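Local coordinates for protein homoserine kinase (PDB 3HUL) that probably catalyses the ATP-dependent phosphorylation of L-homoserine to O-phospho-L-homoserine, the fourth of five steps from L-aspartate to L-threonine, at residues M203-E211 and K235-C243. Numbering follows the deposited sequence.
Sequences MTLAGEMME and KNQGAYAAC
E211 and A242 illustrate how one carboxylate can tie segment 203-211 to an outermost strand of a sheet. The amide N of A242 donates to E211 OE2 over 2.9 Å in a nearly straight bond (167° at the hydrogen), reaching the oxygen on its anti side, 20° out of the carboxylate plane. CG of E211 stands beside its backbone N, and the extended chain beyond carries the carboxylate across to the strand. R231 makes a salt bridge to the same OE2 and also binds A242 O, thus bridging two acceptors that approach without bonding each other. K235, arriving from the opposite direction, adds a long salt bridge from NZ to E211 OE1 (3.6 Å) and a weak hydrogen bond from NZ to Y240 O.

At the start of helix 203-210 the contact is CH-pi: M203 CB sits 3.3 Å from the Y240 ring centroid, 10° off the normal. The chain of M203 folds at chi2 and chi3, keeping SD above the same face in a more distant Met-aromatic contact. Between these ends the helix backbone itself packs on the strand: G207 CA makes a CH···O contact with Y240 O (3.5 Å), and A241 CB lies against G207 O at 3.4 Å. A water donates to both T204 O and Y240 O. Deeper, M210 CG packs on C243 SG at 3.7 Å.

The strand begins with a classic beta bulge, where Y240 and A241 share F254 as their partner on strand 251-255, within the GHMP kinase C-terminal region. Two basic side chains around E211 would probably stabilise its negative charge, making this junction electrostatic at one end and aromatic at the other.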
loop_
_atom_site.group_PDB
_atom_site.type_symbol
_atom_site.label_atom_id
_atom_site.label_comp_id
_atom_site.label_asym_id
_atom_site.label_seq_id
_atom_site.Cartn_x
_atom_site.Cartn_y
_atom_site.Cartn_z
ATOM N N MET A 203 -8.969 5.785 -9.699
ATOM C CA MET A 203 -8.836 7.223 -10.001
ATOM C C MET A 203 -10.154 7.825 -10.528
ATOM O O MET A 203 -10.421 9.032 -10.405
ATOM C CB MET A 203 -7.676 7.454 -10.974
ATOM C CG MET A 203 -6.280 7.221 -10.336
ATOM S SD MET A 203 -5.939 8.318 -8.919
ATOM C CE MET A 203 -6.043 9.952 -9.559
ATOM N N THR A 204 -10.984 6.968 -11.093
ATOM C CA THR A 204 -12.353 7.345 -11.421
ATOM C C THR A 204 -13.130 7.770 -10.183
ATOM O O THR A 204 -13.693 8.863 -10.145
ATOM C CB THR A 204 -13.037 6.192 -12.139
ATOM O OG1 THR A 204 -12.596 6.234 -13.496
ATOM C CG2 THR A 204 -14.536 6.307 -12.123
ATOM N N LEU A 205 -13.167 6.916 -9.172
ATOM C CA LEU A 205 -13.840 7.313 -7.929
ATOM C C LEU A 205 -13.120 8.514 -7.305
ATOM O O LEU A 205 -13.766 9.475 -6.935
ATOM C CB LEU A 205 -13.943 6.140 -6.943
ATOM C CG LEU A 205 -14.410 6.377 -5.486
ATOM C CD1 LEU A 205 -15.811 7.062 -5.416
ATOM C CD2 LEU A 205 -14.431 5.015 -4.769
ATOM N N ALA A 206 -11.791 8.473 -7.224
ATOM C CA ALA A 206 -11.041 9.597 -6.657
ATOM C C ALA A 206 -11.401 10.911 -7.348
ATOM O O ALA A 206 -11.553 11.951 -6.694
ATOM C CB ALA A 206 -9.563 9.371 -6.791
ATOM N N GLY A 207 -11.488 10.861 -8.679
ATOM C CA GLY A 207 -11.693 12.073 -9.473
ATOM C C GLY A 207 -13.048 12.670 -9.191
ATOM O O GLY A 207 -13.201 13.887 -9.130
ATOM N N GLU A 208 -14.020 11.786 -9.016
ATOM C CA GLU A 208 -15.367 12.132 -8.586
ATOM C C GLU A 208 -15.401 12.849 -7.223
ATOM O O GLU A 208 -16.140 13.836 -7.044
ATOM C CB GLU A 208 -16.185 10.847 -8.537
ATOM C CG GLU A 208 -17.695 11.023 -8.394
ATOM C CD GLU A 208 -18.459 9.762 -8.819
ATOM O OE1 GLU A 208 -17.802 8.736 -9.169
ATOM O OE2 GLU A 208 -19.717 9.798 -8.804
ATOM N N MET A 209 -14.625 12.358 -6.257
ATOM C CA MET A 209 -14.549 13.020 -4.945
ATOM C C MET A 209 -13.796 14.353 -5.079
ATOM O O MET A 209 -14.167 15.352 -4.504
ATOM C CB MET A 209 -13.866 12.110 -3.891
ATOM C CG MET A 209 -14.590 10.744 -3.622
ATOM S SD MET A 209 -16.272 10.859 -2.930
ATOM C CE MET A 209 -17.285 10.767 -4.383
ATOM N N MET A 210 -12.731 14.340 -5.861
ATOM C CA MET A 210 -11.877 15.481 -6.026
ATOM C C MET A 210 -12.645 16.711 -6.580
ATOM O O MET A 210 -12.288 17.842 -6.264
ATOM C CB MET A 210 -10.715 15.084 -6.930
ATOM C CG MET A 210 -9.577 16.062 -7.013
ATOM S SD MET A 210 -8.338 15.556 -8.263
ATOM C CE MET A 210 -8.220 13.821 -7.974
ATOM N N GLU A 211 -13.698 16.482 -7.366
ATOM C CA GLU A 211 -14.488 17.573 -7.980
ATOM C C GLU A 211 -15.488 18.265 -7.045
ATOM O O GLU A 211 -15.985 19.335 -7.371
ATOM C CB GLU A 211 -15.206 17.098 -9.252
ATOM C CG GLU A 211 -14.247 16.858 -10.408
ATOM C CD GLU A 211 -14.918 16.624 -11.747
ATOM O OE1 GLU A 211 -16.024 16.033 -11.817
ATOM O OE2 GLU A 211 -14.311 17.024 -12.751
ATOM N N LYS A 235 -13.658 14.366 -19.451
ATOM C CA LYS A 235 -14.178 13.142 -18.848
ATOM C C LYS A 235 -14.885 12.274 -19.870
ATOM O O LYS A 235 -14.895 11.050 -19.749
ATOM C CB LYS A 235 -15.109 13.483 -17.689
ATOM C CG LYS A 235 -14.306 14.033 -16.498
ATOM C CD LYS A 235 -15.049 15.082 -15.707
ATOM C CE LYS A 235 -16.113 14.468 -14.838
ATOM N NZ LYS A 235 -15.546 13.301 -14.169
ATOM N N ASN A 236 -15.448 12.895 -20.904
ATOM C CA ASN A 236 -16.040 12.058 -21.944
ATOM C C ASN A 236 -15.022 11.285 -22.782
ATOM O O ASN A 236 -15.426 10.409 -23.531
ATOM C CB ASN A 236 -17.019 12.813 -22.819
ATOM C CG ASN A 236 -16.358 13.779 -23.689
ATOM O OD1 ASN A 236 -15.349 13.503 -24.291
ATOM N ND2 ASN A 236 -16.927 14.960 -23.767
ATOM N N GLN A 237 -13.732 11.625 -22.657
ATOM C CA GLN A 237 -12.647 10.838 -23.262
ATOM C C GLN A 237 -11.896 9.941 -22.247
ATOM O O GLN A 237 -11.017 9.166 -22.625
ATOM C CB GLN A 237 -11.648 11.737 -23.990
ATOM C CG GLN A 237 -12.271 12.670 -25.038
ATOM C CD GLN A 237 -11.250 13.627 -25.637
ATOM O OE1 GLN A 237 -10.147 13.230 -26.000
ATOM N NE2 GLN A 237 -11.623 14.885 -25.749
ATOM N N GLY A 238 -12.255 10.037 -20.968
ATOM C CA GLY A 238 -11.715 9.132 -19.957
ATOM C C GLY A 238 -10.858 9.819 -18.907
ATOM O O GLY A 238 -10.137 9.157 -18.158
ATOM N N ALA A 239 -10.895 11.149 -18.867
ATOM C CA ALA A 239 -10.182 11.878 -17.819
ATOM C C ALA A 239 -10.906 11.609 -16.487
ATOM O O ALA A 239 -12.098 11.295 -16.471
ATOM C CB ALA A 239 -10.112 13.369 -18.130
ATOM N N TYR A 240 -10.175 11.725 -15.383
ATOM C CA TYR A 240 -10.758 11.512 -14.053
ATOM C C TYR A 240 -11.556 12.682 -13.524
ATOM O O TYR A 240 -12.572 12.504 -12.860
ATOM C CB TYR A 240 -9.652 11.191 -13.055
ATOM C CG TYR A 240 -8.724 10.091 -13.505
ATOM C CD1 TYR A 240 -9.230 8.843 -13.881
ATOM C CD2 TYR A 240 -7.336 10.280 -13.505
ATOM C CE1 TYR A 240 -8.374 7.809 -14.303
ATOM C CE2 TYR A 240 -6.453 9.234 -13.914
ATOM C CZ TYR A 240 -6.982 8.022 -14.303
ATOM O OH TYR A 240 -6.143 6.998 -14.685
ATOM N N ALA A 241 -11.092 13.889 -13.812
ATOM C CA ALA A 241 -11.564 15.069 -13.105
ATOM C C ALA A 241 -10.917 16.327 -13.689
ATOM O O ALA A 241 -9.848 16.257 -14.277
ATOM C CB ALA A 241 -11.190 14.951 -11.615
ATOM N N ALA A 242 -11.577 17.459 -13.494
ATOM C CA ALA A 242 -11.013 18.771 -13.779
ATOM C C ALA A 242 -11.325 19.627 -12.545
ATOM O O ALA A 242 -12.478 19.680 -12.097
ATOM C CB ALA A 242 -11.630 19.389 -15.069
ATOM N N CYS A 243 -10.293 20.263 -11.994
ATOM C CA CYS A 243 -10.419 21.040 -10.770
ATOM C C CYS A 243 -9.604 22.297 -10.858
ATOM O O CYS A 243 -8.558 22.336 -11.533
ATOM C CB CYS A 243 -9.852 20.243 -9.589
ATOM S SG CYS A 243 -10.536 18.619 -9.483
HETATM O O HOH W 1 -14.156 10.252 -12.389
#